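Local coordinates for protein glutamate racemase (Escherichia coli, PDB 2JFN) that belongs to the aspartate/glutamate/hydantoin racemase family of alpha/beta enzymes and holds glutamic acid in one pocket and UDP-N-acetylmuramoyl-L-alanine in another, at residues V24-S29 and S35-I40; D46-Y51 and E81-A86; E70-I75 and T97-A102; A102-E105 and P110-G113. One frame throughout, in Å; residues are numbered along the deposited sequence.

Contact 1. Residues V24-S29 and S35-I40. With GLU (glutamic acid), chain B.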
# COMPACT_ATOMS: atom_id res chain seq x y z
N VAL A 24 2.56 -14.86 -6.46
CA VAL A 24 2.55 -13.41 -6.44
C VAL A 24 2.93 -12.86 -5.07
O VAL A 24 2.34 -13.24 -4.05
CB VAL A 24 1.17 -12.86 -6.83
CG1 VAL A 24 1.12 -11.36 -6.63
CG2 VAL A 24 0.88 -13.21 -8.29
N LEU A 25 3.91 -11.97 -5.06
CA LEU A 25 4.35 -11.35 -3.83
C LEU A 25 3.71 -9.97 -3.70
O LEU A 25 3.68 -9.21 -4.66
CB LEU A 25 5.88 -11.17 -3.83
CG LEU A 25 6.43 -10.22 -2.76
CD1 LEU A 25 6.20 -10.81 -1.36
CD2 LEU A 25 7.92 -9.97 -3.00
N VAL A 26 3.18 -9.69 -2.51
CA VAL A 26 2.61 -8.38 -2.22
C VAL A 26 3.45 -7.90 -1.02
O VAL A 26 3.48 -8.54 0.03
CB VAL A 26 1.12 -8.46 -1.82
CG1 VAL A 26 0.61 -7.06 -1.51
CG2 VAL A 26 0.31 -9.07 -2.98
N PHE A 27 4.16 -6.78 -1.21
CA PHE A 27 5.03 -6.22 -0.19
C PHE A 27 4.64 -4.84 0.33
O PHE A 27 4.13 -4.00 -0.42
CB PHE A 27 6.46 -6.11 -0.73
CG PHE A 27 7.39 -5.32 0.15
CD1 PHE A 27 8.02 -5.91 1.25
CD2 PHE A 27 7.59 -3.96 -0.07
CE1 PHE A 27 8.82 -5.17 2.11
CE2 PHE A 27 8.40 -3.20 0.78
CZ PHE A 27 9.01 -3.80 1.88
N ASP A 28 4.89 -4.61 1.61
CA ASP A 28 4.64 -3.32 2.26
C ASP A 28 5.49 -3.26 3.51
O ASP A 28 6.01 -4.28 3.96
CB ASP A 28 3.17 -3.15 2.68
CG ASP A 28 2.90 -1.78 3.28
OD1 ASP A 28 2.11 -1.66 4.24
OD2 ASP A 28 3.50 -0.79 2.79
N SER A 29 5.62 -2.06 4.06
CA SER A 29 6.38 -1.86 5.29
C SER A 29 5.57 -2.43 6.46
O SER A 29 6.13 -2.85 7.47
CB SER A 29 6.63 -0.37 5.49
OG SER A 29 5.40 0.32 5.55
N SER A 35 -4.49 -4.02 1.95
CA SER A 35 -5.62 -3.40 1.26
C SER A 35 -5.49 -3.65 -0.25
O SER A 35 -6.49 -3.87 -0.94
CB SER A 35 -5.71 -1.90 1.54
OG SER A 35 -4.63 -1.18 0.97
N VAL A 36 -4.26 -3.64 -0.75
CA VAL A 36 -4.00 -3.86 -2.17
C VAL A 36 -4.17 -5.34 -2.47
O VAL A 36 -4.77 -5.72 -3.48
CB VAL A 36 -2.56 -3.43 -2.55
CG1 VAL A 36 -2.32 -3.68 -4.04
CG2 VAL A 36 -2.37 -1.96 -2.22
N TYR A 37 -3.65 -6.18 -1.58
CA TYR A 37 -3.78 -7.61 -1.76
C TYR A 37 -5.26 -8.01 -1.80
O TYR A 37 -5.66 -8.84 -2.61
CB TYR A 37 -3.06 -8.35 -0.62
CG TYR A 37 -3.61 -9.73 -0.34
CD1 TYR A 37 -4.55 -9.94 0.67
CD2 TYR A 37 -3.22 -10.83 -1.12
CE1 TYR A 37 -5.09 -11.20 0.90
CE2 TYR A 37 -3.75 -12.09 -0.89
CZ TYR A 37 -4.68 -12.27 0.12
OH TYR A 37 -5.20 -13.52 0.36
N ASP A 38 -6.06 -7.43 -0.92
CA ASP A 38 -7.48 -7.74 -0.85
C ASP A 38 -8.16 -7.54 -2.21
O ASP A 38 -8.97 -8.37 -2.62
CB ASP A 38 -8.13 -6.86 0.23
CG ASP A 38 -9.43 -7.45 0.76
OD1 ASP A 38 -9.63 -8.68 0.65
OD2 ASP A 38 -10.24 -6.67 1.31
N GLU A 39 -7.81 -6.46 -2.90
CA GLU A 39 -8.37 -6.18 -4.23
C GLU A 39 -7.85 -7.18 -5.25
O GLU A 39 -8.59 -7.67 -6.10
CB GLU A 39 -7.99 -4.76 -4.68
CG GLU A 39 -8.63 -3.64 -3.88
CD GLU A 39 -10.05 -3.34 -4.32
OE1 GLU A 39 -10.64 -2.38 -3.78
OE2 GLU A 39 -10.58 -4.05 -5.20
N ILE A 40 -6.56 -7.48 -5.17
CA ILE A 40 -5.97 -8.44 -6.10
C ILE A 40 -6.59 -9.83 -5.96
O ILE A 40 -6.95 -10.45 -6.96
CB ILE A 40 -4.44 -8.54 -5.90
CG1 ILE A 40 -3.79 -7.18 -6.19
CG2 ILE A 40 -3.86 -9.61 -6.82
CD1 ILE A 40 -2.29 -7.15 -5.92
N GLU B . 1.83 1.42 3.38
CA GLU B . 2.43 2.75 3.56
C GLU B . 2.68 3.36 2.19
O GLU B . 1.84 3.16 1.24
CB GLU B . 3.75 2.62 4.34
CG GLU B . 3.82 3.70 5.45
CD GLU B . 5.23 3.79 6.02
OE1 GLU B . 5.66 4.87 6.42
OE2 GLU B . 5.94 2.78 6.11
OXT GLU B . 3.71 4.07 1.98
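The first beta-alpha-beta unit of this racemase-family enzyme, strand 21-28, helix 33-43 and strand 48-53, is packed together here by V26 of the strand and by Y37 and I40 of the helix. V26 presents its two methyls to successive turns of the helix. V26 CG1 lies anti to the backbone N (chi1 179°) and reaches Y37 CB at 4.0 Å, while V26 CG2 lies 4.4 Å from I40 CD1 and also stands at the edge of the Y37 ring, near its plane. A branched valine suits this place: it is short enough for the helix to lie close on the sheet, with 6.5 Å between V26 CA and Y37 CA, yet broad enough to meet two helix residues.

The side chains of V26 and Y37 cross at about a right angle, and the tyrosine touches the strand mainly through its CB. Its ring leads away to meet F275 and the edge-to-face partner Y49, and its OH is satisfied by the backbone oxygen of Y273. I40 is a long aliphatic side chain that also reaches I231 and T235, so that it packs against strand 21-28 on one hand and helix 228-241 on the other.

At the strand's C-terminal end the chain turns polar: D28, its last residue, and S29, just beyond, line the glutamic acid pocket. D28 OD1 is held by the backbone N of G30 and G33, which should fix the carboxylate's rotation. D28 OD2 accepts from the ligand N at 2.8 Å, the OD1 bond to that nitrogen being weaker. S29 OG donates to OE2 of the bound glutamic acid at 2.6 Å.

Contact 2. Residues D46-Y51 and E81-A86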
# COMPACT_ATOMS: atom_id res chain seq x y z
N ASP A 46 -7.27 -17.59 -6.81
CA ASP A 46 -6.56 -18.86 -6.67
C ASP A 46 -5.03 -18.84 -6.73
O ASP A 46 -4.40 -19.89 -6.70
CB ASP A 46 -7.08 -19.86 -7.72
CG ASP A 46 -8.58 -20.06 -7.64
OD1 ASP A 46 -9.07 -20.45 -6.56
OD2 ASP A 46 -9.26 -19.82 -8.67
N LEU A 47 -4.44 -17.65 -6.82
CA LEU A 47 -2.98 -17.55 -6.90
C LEU A 47 -2.29 -18.00 -5.62
O LEU A 47 -2.93 -18.16 -4.58
CB LEU A 47 -2.57 -16.11 -7.20
CG LEU A 47 -3.24 -15.43 -8.39
CD1 LEU A 47 -2.69 -14.02 -8.54
CD2 LEU A 47 -2.98 -16.23 -9.65
N HIS A 48 -0.99 -18.23 -5.72
CA HIS A 48 -0.19 -18.61 -4.55
C HIS A 48 0.35 -17.27 -4.06
O HIS A 48 1.33 -16.76 -4.61
CB HIS A 48 0.99 -19.51 -4.92
CG HIS A 48 1.97 -19.69 -3.80
ND1 HIS A 48 3.34 -19.61 -3.99
CD2 HIS A 48 1.80 -19.95 -2.48
CE1 HIS A 48 3.96 -19.82 -2.84
NE2 HIS A 48 3.04 -20.03 -1.91
N TYR A 49 -0.29 -16.71 -3.05
CA TYR A 49 0.13 -15.42 -2.53
C TYR A 49 1.15 -15.48 -1.40
O TYR A 49 1.10 -16.35 -0.52
CB TYR A 49 -1.09 -14.62 -2.04
CG TYR A 49 -2.02 -14.15 -3.13
CD1 TYR A 49 -3.19 -14.83 -3.43
CD2 TYR A 49 -1.73 -12.99 -3.86
CE1 TYR A 49 -4.08 -14.37 -4.42
CE2 TYR A 49 -2.60 -12.52 -4.85
CZ TYR A 49 -3.77 -13.22 -5.12
OH TYR A 49 -4.63 -12.74 -6.09
N ILE A 50 2.07 -14.54 -1.45
CA ILE A 50 3.08 -14.39 -0.41
C ILE A 50 2.95 -12.94 0.03
O ILE A 50 3.05 -12.03 -0.80
CB ILE A 50 4.51 -14.59 -0.95
CG1 ILE A 50 4.68 -16.02 -1.48
CG2 ILE A 50 5.52 -14.30 0.16
CD1 ILE A 50 5.95 -16.19 -2.31
N TYR A 51 2.71 -12.73 1.31
CA TYR A 51 2.63 -11.37 1.83
C TYR A 51 3.86 -11.17 2.69
O TYR A 51 4.15 -11.98 3.57
CB TYR A 51 1.37 -11.17 2.69
CG TYR A 51 1.18 -9.72 3.09
CD1 TYR A 51 1.55 -9.25 4.36
CD2 TYR A 51 0.69 -8.79 2.17
CE1 TYR A 51 1.44 -7.89 4.69
CE2 TYR A 51 0.57 -7.43 2.50
CZ TYR A 51 0.95 -6.99 3.75
OH TYR A 51 0.86 -5.64 4.03
N GLU A 81 14.22 -16.35 -3.04
CA GLU A 81 14.98 -17.53 -2.68
C GLU A 81 14.06 -18.61 -2.14
O GLU A 81 14.30 -19.80 -2.35
CB GLU A 81 16.04 -17.17 -1.64
CG GLU A 81 17.29 -16.57 -2.23
CD GLU A 81 17.97 -17.52 -3.21
OE1 GLU A 81 18.22 -18.68 -2.83
OE2 GLU A 81 18.25 -17.10 -4.35
N ARG A 82 13.01 -18.19 -1.45
CA ARG A 82 12.04 -19.12 -0.90
C ARG A 82 11.11 -19.63 -2.00
O ARG A 82 10.76 -20.81 -2.03
CB ARG A 82 11.23 -18.45 0.22
CG ARG A 82 12.00 -18.22 1.51
CD ARG A 82 12.41 -19.56 2.15
NE ARG A 82 11.24 -20.32 2.58
CZ ARG A 82 10.66 -20.17 3.77
NH1 ARG A 82 11.14 -19.30 4.65
NH2 ARG A 82 9.58 -20.89 4.08
N TYR A 83 10.70 -18.73 -2.89
CA TYR A 83 9.81 -19.09 -3.99
C TYR A 83 10.04 -18.26 -5.25
O TYR A 83 10.09 -17.03 -5.18
CB TYR A 83 8.33 -18.89 -3.62
CG TYR A 83 7.76 -19.81 -2.57
CD1 TYR A 83 7.71 -19.43 -1.23
CD2 TYR A 83 7.23 -21.06 -2.92
CE1 TYR A 83 7.14 -20.26 -0.27
CE2 TYR A 83 6.66 -21.89 -1.97
CZ TYR A 83 6.62 -21.49 -0.65
OH TYR A 83 6.05 -22.32 0.30
N PRO A 84 10.21 -18.92 -6.40
CA PRO A 84 10.41 -18.15 -7.63
C PRO A 84 9.12 -17.33 -7.75
O PRO A 84 8.04 -17.83 -7.44
CB PRO A 84 10.51 -19.23 -8.70
CG PRO A 84 11.21 -20.34 -7.96
CD PRO A 84 10.49 -20.36 -6.63
N LEU A 85 9.22 -16.09 -8.20
CA LEU A 85 8.05 -15.23 -8.30
C LEU A 85 7.57 -14.99 -9.73
O LEU A 85 8.37 -14.84 -10.63
CB LEU A 85 8.34 -13.87 -7.65
CG LEU A 85 8.87 -13.87 -6.22
CD1 LEU A 85 9.24 -12.45 -5.79
CD2 LEU A 85 7.82 -14.46 -5.30
N ALA A 86 6.26 -14.99 -9.92
CA ALA A 86 5.69 -14.72 -11.23
C ALA A 86 5.55 -13.19 -11.32
O ALA A 86 5.66 -12.61 -12.40
CB ALA A 86 4.33 -15.40 -11.37
O HOH W 1 3.81 -20.68 0.55
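H48 NE2 and a water molecule lie 2.7 Å apart, and the same water gives a weak hydrogen bond to Y83 OH at 2.8 Å, so a single solvent molecule links the polar ends of two aromatic side chains. Both also have protein partners: T23 OG1 bonds H48 ND1, and D250 OD2 bonds Y83 OH. Each ring is therefore held by polar bonds as well as by packing, which would restrict its rotation.

Beneath the water the rings form a T-shaped pair. The imidazole turns its edge to one face of the phenol, with planes at 66° and centroids 4.7 Å apart. H48 CE1 does the touching, 3.5 Å from Y83 CD2 and equally near CE2, thus toward the rim of the ring. With CG anti to its backbone N (chi1 168°), the histidine extends from the strand toward this face. Histidine suits the place because its polarised C-H can meet a pi face while its two nitrogens take polar partners.

I50, two residues along the strand, continues the contact with an apolar tip. I50 CD1 lies 3.8 Å from Y83 CB, approaching the tyrosine obliquely, and 3.9 Å from L85 CD2. One isoleucine methyl thus touches both Y83 and L85 of the outgoing loop.

Y83 is the first residue to leave helical geometry after helix 65-82, so the contact fastens the chain at the helix end against strand 48-53. That strand runs between strands 21-28 and 253-256, whose T23, I253 and F255 also touch I50, and L85 leads on toward strand 87-90.

Contact 3. Residues E70-I75 and T97-A102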
# COMPACT_ATOMS: atom_id res chain seq x y z
N GLU A 70 17.70 -0.13 -1.06
CA GLU A 70 18.51 -1.31 -0.74
C GLU A 70 17.72 -2.34 0.06
O GLU A 70 17.83 -3.55 -0.18
CB GLU A 70 19.75 -0.91 0.08
CG GLU A 70 20.78 -0.05 -0.66
CD GLU A 70 21.32 -0.70 -1.93
OE1 GLU A 70 21.56 -1.93 -1.92
OE2 GLU A 70 21.50 0.02 -2.93
N ARG A 71 16.93 -1.86 1.01
CA ARG A 71 16.13 -2.72 1.87
C ARG A 71 15.07 -3.50 1.10
O ARG A 71 14.96 -4.71 1.25
CB ARG A 71 15.47 -1.89 2.97
CG ARG A 71 14.63 -2.68 3.96
CD ARG A 71 15.47 -3.68 4.76
NE ARG A 71 14.66 -4.31 5.80
CZ ARG A 71 15.06 -5.32 6.57
NH1 ARG A 71 16.28 -5.83 6.43
NH2 ARG A 71 14.24 -5.82 7.48
N VAL A 72 14.30 -2.80 0.26
CA VAL A 72 13.26 -3.47 -0.50
C VAL A 72 13.85 -4.47 -1.50
O VAL A 72 13.30 -5.55 -1.70
CB VAL A 72 12.36 -2.45 -1.23
CG1 VAL A 72 11.28 -3.18 -2.02
CG2 VAL A 72 11.71 -1.51 -0.20
N VAL A 73 14.97 -4.11 -2.11
CA VAL A 73 15.63 -5.02 -3.05
C VAL A 73 16.09 -6.27 -2.28
O VAL A 73 15.96 -7.39 -2.78
CB VAL A 73 16.85 -4.35 -3.73
CG1 VAL A 73 17.69 -5.40 -4.46
CG2 VAL A 73 16.38 -3.30 -4.73
N ALA A 74 16.61 -6.09 -1.07
CA ALA A 74 17.07 -7.23 -0.27
C ALA A 74 15.89 -8.12 0.15
O ALA A 74 16.00 -9.35 0.14
CB ALA A 74 17.82 -6.75 0.97
N ILE A 75 14.77 -7.52 0.52
CA ILE A 75 13.62 -8.32 0.91
C ILE A 75 13.07 -9.13 -0.27
O ILE A 75 12.75 -10.31 -0.12
CB ILE A 75 12.51 -7.44 1.54
CG1 ILE A 75 12.99 -6.90 2.89
CG2 ILE A 75 11.23 -8.26 1.71
CD1 ILE A 75 12.06 -5.87 3.54
N THR A 97 7.89 4.40 -5.84
CA THR A 97 8.68 5.33 -6.64
C THR A 97 10.18 5.04 -6.65
O THR A 97 10.73 4.56 -7.65
CB THR A 97 8.45 6.77 -6.18
OG1 THR A 97 8.97 6.94 -4.85
CG2 THR A 97 6.96 7.07 -6.16
N VAL A 98 10.83 5.31 -5.53
CA VAL A 98 12.26 5.12 -5.41
C VAL A 98 12.82 3.72 -5.65
O VAL A 98 13.99 3.58 -6.03
CB VAL A 98 12.75 5.59 -4.03
CG1 VAL A 98 12.34 7.04 -3.79
CG2 VAL A 98 12.16 4.69 -2.95
N SER A 99 12.01 2.69 -5.45
CA SER A 99 12.48 1.30 -5.59
C SER A 99 12.25 0.58 -6.92
O SER A 99 12.94 -0.39 -7.22
CB SER A 99 11.86 0.44 -4.48
OG SER A 99 12.23 0.90 -3.19
N LEU A 100 11.29 1.04 -7.71
CA LEU A 100 10.97 0.38 -8.97
C LEU A 100 12.13 0.18 -9.96
O LEU A 100 12.34 -0.93 -10.46
CB LEU A 100 9.80 1.09 -9.65
CG LEU A 100 8.47 1.06 -8.87
CD1 LEU A 100 7.37 1.68 -9.73
CD2 LEU A 100 8.10 -0.39 -8.53
N PRO A 101 12.89 1.24 -10.27
CA PRO A 101 14.00 1.05 -11.22
C PRO A 101 14.97 -0.05 -10.79
O PRO A 101 15.32 -0.93 -11.58
CB PRO A 101 14.66 2.42 -11.24
CG PRO A 101 13.49 3.35 -11.06
CD PRO A 101 12.71 2.66 -9.94
N ALA A 102 15.38 -0.01 -9.52
CA ALA A 102 16.31 -0.99 -8.98
C ALA A 102 15.76 -2.41 -8.99
O ALA A 102 16.48 -3.37 -9.29
CB ALA A 102 16.71 -0.59 -7.56
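V72 overlaps S99 where two helices meet, its CB and CG2 both lying 3.9 Å from S99 OG. This is van der Waals packing of an aliphatic branch against a hydroxyl oxygen. The hydroxyl finds its polar partner within its own helix, in a weak hydrogen bond with the backbone oxygen of A95. With OG anti to its carbonyl carbon (chi1 -60°), S99 can turn that oxygen back toward the preceding turn while still presenting it to the valine. Serine suits a buried helix-helix surface for this reason: it is small, and the backbone can take up its polarity.

One turn farther along helix 93-106, A102 plays the matching part. A102 CB meets V73 CG2 at 3.9 Å, methyl against methyl, as a purely apolar contact. The small residues S99 and A102 face the beta-branched V72 and V73, so bulk on one helix is set against slenderness on the other. The backbones can then come near, with V72 CA and S99 CA 7.0 Å apart and V73 CA and A102 CA 7.2 Å apart. P101 has no N-H to give to the turn before it, which fits the kink in this part of helix 93-106.

Other residues extend the interface: V69 touches V98 and A102, while L103 reaches both V72 and V73. Helix 65-82 and helix 93-106 thus pack on each other; in the chain strand 87-90 runs between them. On the sheet beneath them, F27 of strand 21-28 receives V72 and I75.

Contact 4. Residues A102-E105 and P110-G113. With UMA (uridine-5'-diphosphate-N-acetylmuramoyl-L-alanine), chain C.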
# COMPACT_ATOMS: atom_id res chain seq x y z
N ALA A 102 15.38 -0.01 -9.52
CA ALA A 102 16.31 -0.99 -8.98
C ALA A 102 15.76 -2.41 -8.99
O ALA A 102 16.48 -3.37 -9.29
CB ALA A 102 16.71 -0.59 -7.56
N LEU A 103 14.47 -2.54 -8.67
CA LEU A 103 13.82 -3.85 -8.65
C LEU A 103 13.65 -4.41 -10.06
O LEU A 103 13.84 -5.60 -10.29
CB LEU A 103 12.46 -3.75 -7.98
CG LEU A 103 12.49 -3.46 -6.47
CD1 LEU A 103 11.09 -3.07 -5.99
CD2 LEU A 103 13.00 -4.69 -5.73
N ARG A 104 13.30 -3.54 -11.00
CA ARG A 104 13.09 -3.99 -12.37
C ARG A 104 14.40 -4.36 -13.04
O ARG A 104 14.42 -5.13 -13.99
CB ARG A 104 12.35 -2.91 -13.16
CG ARG A 104 10.87 -2.86 -12.79
CD ARG A 104 10.15 -1.62 -13.32
NE ARG A 104 8.73 -1.69 -12.95
CZ ARG A 104 7.90 -0.65 -12.93
NH1 ARG A 104 8.33 0.56 -13.25
NH2 ARG A 104 6.64 -0.82 -12.57
N GLU A 105 15.50 -3.81 -12.54
CA GLU A 105 16.82 -4.12 -13.10
C GLU A 105 17.31 -5.46 -12.56
O GLU A 105 17.84 -6.28 -13.31
CB GLU A 105 17.83 -3.03 -12.73
CG GLU A 105 19.29 -3.45 -12.93
CD GLU A 105 19.62 -3.75 -14.38
OE1 GLU A 105 20.64 -4.43 -14.63
OE2 GLU A 105 18.86 -3.30 -15.27
N PRO A 110 7.76 -9.29 -13.72
CA PRO A 110 7.19 -7.94 -13.64
C PRO A 110 7.01 -7.43 -12.22
O PRO A 110 6.72 -8.19 -11.30
CB PRO A 110 5.88 -8.08 -14.41
CG PRO A 110 5.49 -9.49 -14.15
CD PRO A 110 6.79 -10.24 -14.30
N VAL A 111 7.23 -6.13 -12.04
CA VAL A 111 7.08 -5.51 -10.73
C VAL A 111 6.03 -4.41 -10.85
O VAL A 111 6.11 -3.56 -11.74
CB VAL A 111 8.41 -4.89 -10.25
CG1 VAL A 111 8.22 -4.26 -8.86
CG2 VAL A 111 9.50 -5.97 -10.21
N VAL A 112 5.05 -4.43 -9.96
CA VAL A 112 4.00 -3.43 -9.97
C VAL A 112 4.26 -2.42 -8.87
O VAL A 112 4.62 -2.78 -7.75
CB VAL A 112 2.61 -4.07 -9.76
CG1 VAL A 112 1.52 -3.00 -9.68
CG2 VAL A 112 2.31 -5.02 -10.90
N GLY A 113 4.09 -1.14 -9.20
CA GLY A 113 4.30 -0.09 -8.23
C GLY A 113 2.99 0.61 -7.93
O GLY A 113 1.96 0.31 -8.54
N1 UMA C . -2.13 2.56 -10.38
C2 UMA C . -0.80 2.34 -9.76
N3 UMA C . -0.04 1.33 -10.33
C4 UMA C . -0.43 0.53 -11.41
C5 UMA C . -1.80 0.81 -12.00
C6 UMA C . -2.56 1.79 -11.47
O2 UMA C . -0.38 2.98 -8.81
O4 UMA C . 0.33 -0.34 -11.82
C1B UMA C . -2.97 3.66 -9.77
C2B UMA C . -2.57 5.02 -10.33
O2' UMA C . -2.55 6.10 -9.32
C3B UMA C . -3.51 5.34 -11.45
C4B UMA C . -4.76 4.68 -10.89
O4B UMA C . -4.33 3.58 -10.10
O3B UMA C . -3.51 6.79 -11.49
C5B UMA C . -5.68 4.14 -11.91
O5B UMA C . -4.98 3.41 -12.85
PA UMA C . -5.63 2.85 -14.19
O1A UMA C . -4.71 1.79 -14.62
O2A UMA C . -6.98 2.45 -13.93
O3A UMA C . -5.50 4.12 -15.20
PB UMA C . -4.75 5.52 -15.11
O1B UMA C . -5.26 6.35 -14.03
O2B UMA C . -4.72 6.09 -16.46
O1' UMA C . -3.22 5.00 -14.83
C1' UMA C . -2.13 5.01 -15.75
C2' UMA C . -1.28 3.78 -15.62
N2' UMA C . -2.03 2.55 -15.91
C7' UMA C . -1.78 1.80 -17.00
O7' UMA C . -0.81 2.00 -17.71
C8' UMA C . -2.73 0.66 -17.33
C3' UMA C . -0.69 3.75 -14.20
O3' UMA C . 0.23 2.62 -14.04
C4' UMA C . 0.07 5.06 -13.88
O4' UMA C . 0.58 5.05 -12.56
C5' UMA C . -0.86 6.26 -14.08
O5' UMA C . -1.39 6.22 -15.45
C6' UMA C . -0.16 7.61 -13.92
O6' UMA C . 0.96 7.68 -14.79
C18 UMA C . 1.34 2.23 -14.89
C19 UMA C . 2.67 2.71 -14.41
O18 UMA C . 3.57 2.96 -15.19
C20 UMA C . 1.22 0.71 -15.17
N4 UMA C . 2.77 2.85 -13.08
C21 UMA C . 4.01 3.17 -12.34
C22 UMA C . 5.23 2.27 -12.70
O19 UMA C . 5.00 1.10 -13.06
O20 UMA C . 6.39 2.76 -12.63
C23 UMA C . 3.74 3.08 -10.84
O HOH W 2 8.04 -4.42 -14.36
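R104 leaves its helix with CG anti to the carbonyl carbon (chi1 -75°) and then runs extended from CG to NE, which carries its guanidinium along strand 111-112 to the bound UDP-N-acetylmuramoyl-L-alanine. On the way, R104 CG passes 4.1 Å from V111 CB. R104 NH2 donates to V111 O at 2.9 Å, nearly straight at 167°. This oxygen lies in the guanidinium plane, although the donor is tilted from the carbonyl plane. A weak bond from NE reaches the same oxygen.

Held at this edge, the guanidinium meets the ligand carboxylate with two nitrogens: R104 NH2 gives to ligand O19 at 2.6 Å and R104 NH1 to O20 at 3.0 Å. Arginine suits the role because its flat group can donate to the backbone and the carboxylate together, and its positive charge should favour the anion. A water takes a hydrogen bond from V111 N and a weak one from R104 NE.

On the inner side L103 CD1 touches V111 CG1 at 4.2 Å, an apolar pair that seats the helix on the strand. G113 O accepts a hydrogen bond from ligand N3 at 2.9 Å, and because G113 has no side chain, ligand C23 can probably lie close by.

Helix 93-106 returning onto strand 111-112 completes a beta-alpha-beta unit begun by strand 87-90, with R104 of the helix and G113, just past the second strand, both binding the ligand.

Contacts 1, 2 and 4 all reach the mixed sheet, while contact 3 joins two of its helices. Contacts 1 and 2 adjoin through neighbouring strands: V26 N lies 2.9 Å from I50 O and V24 N 2.9 Å from H48 O, both probable hydrogen bonds. Contacts 3 and 4 share A102, their centres about 8 Å apart, and L100 CD2 comes 3.8 Å from G113 CA. F27 ties contact 1 to contact 3, F27 CE2 being 3.8 Å from V72 CG2. Contact 1 supplies part of the glutamic acid pocket and contact 4, with L100 of contact 3, part of the UDP-N-acetylmuramoyl-L-alanine pocket, the centres of contacts 1 and 4 being about 15 Å apart; contact 2 lies about 18 Å from the chain's centre.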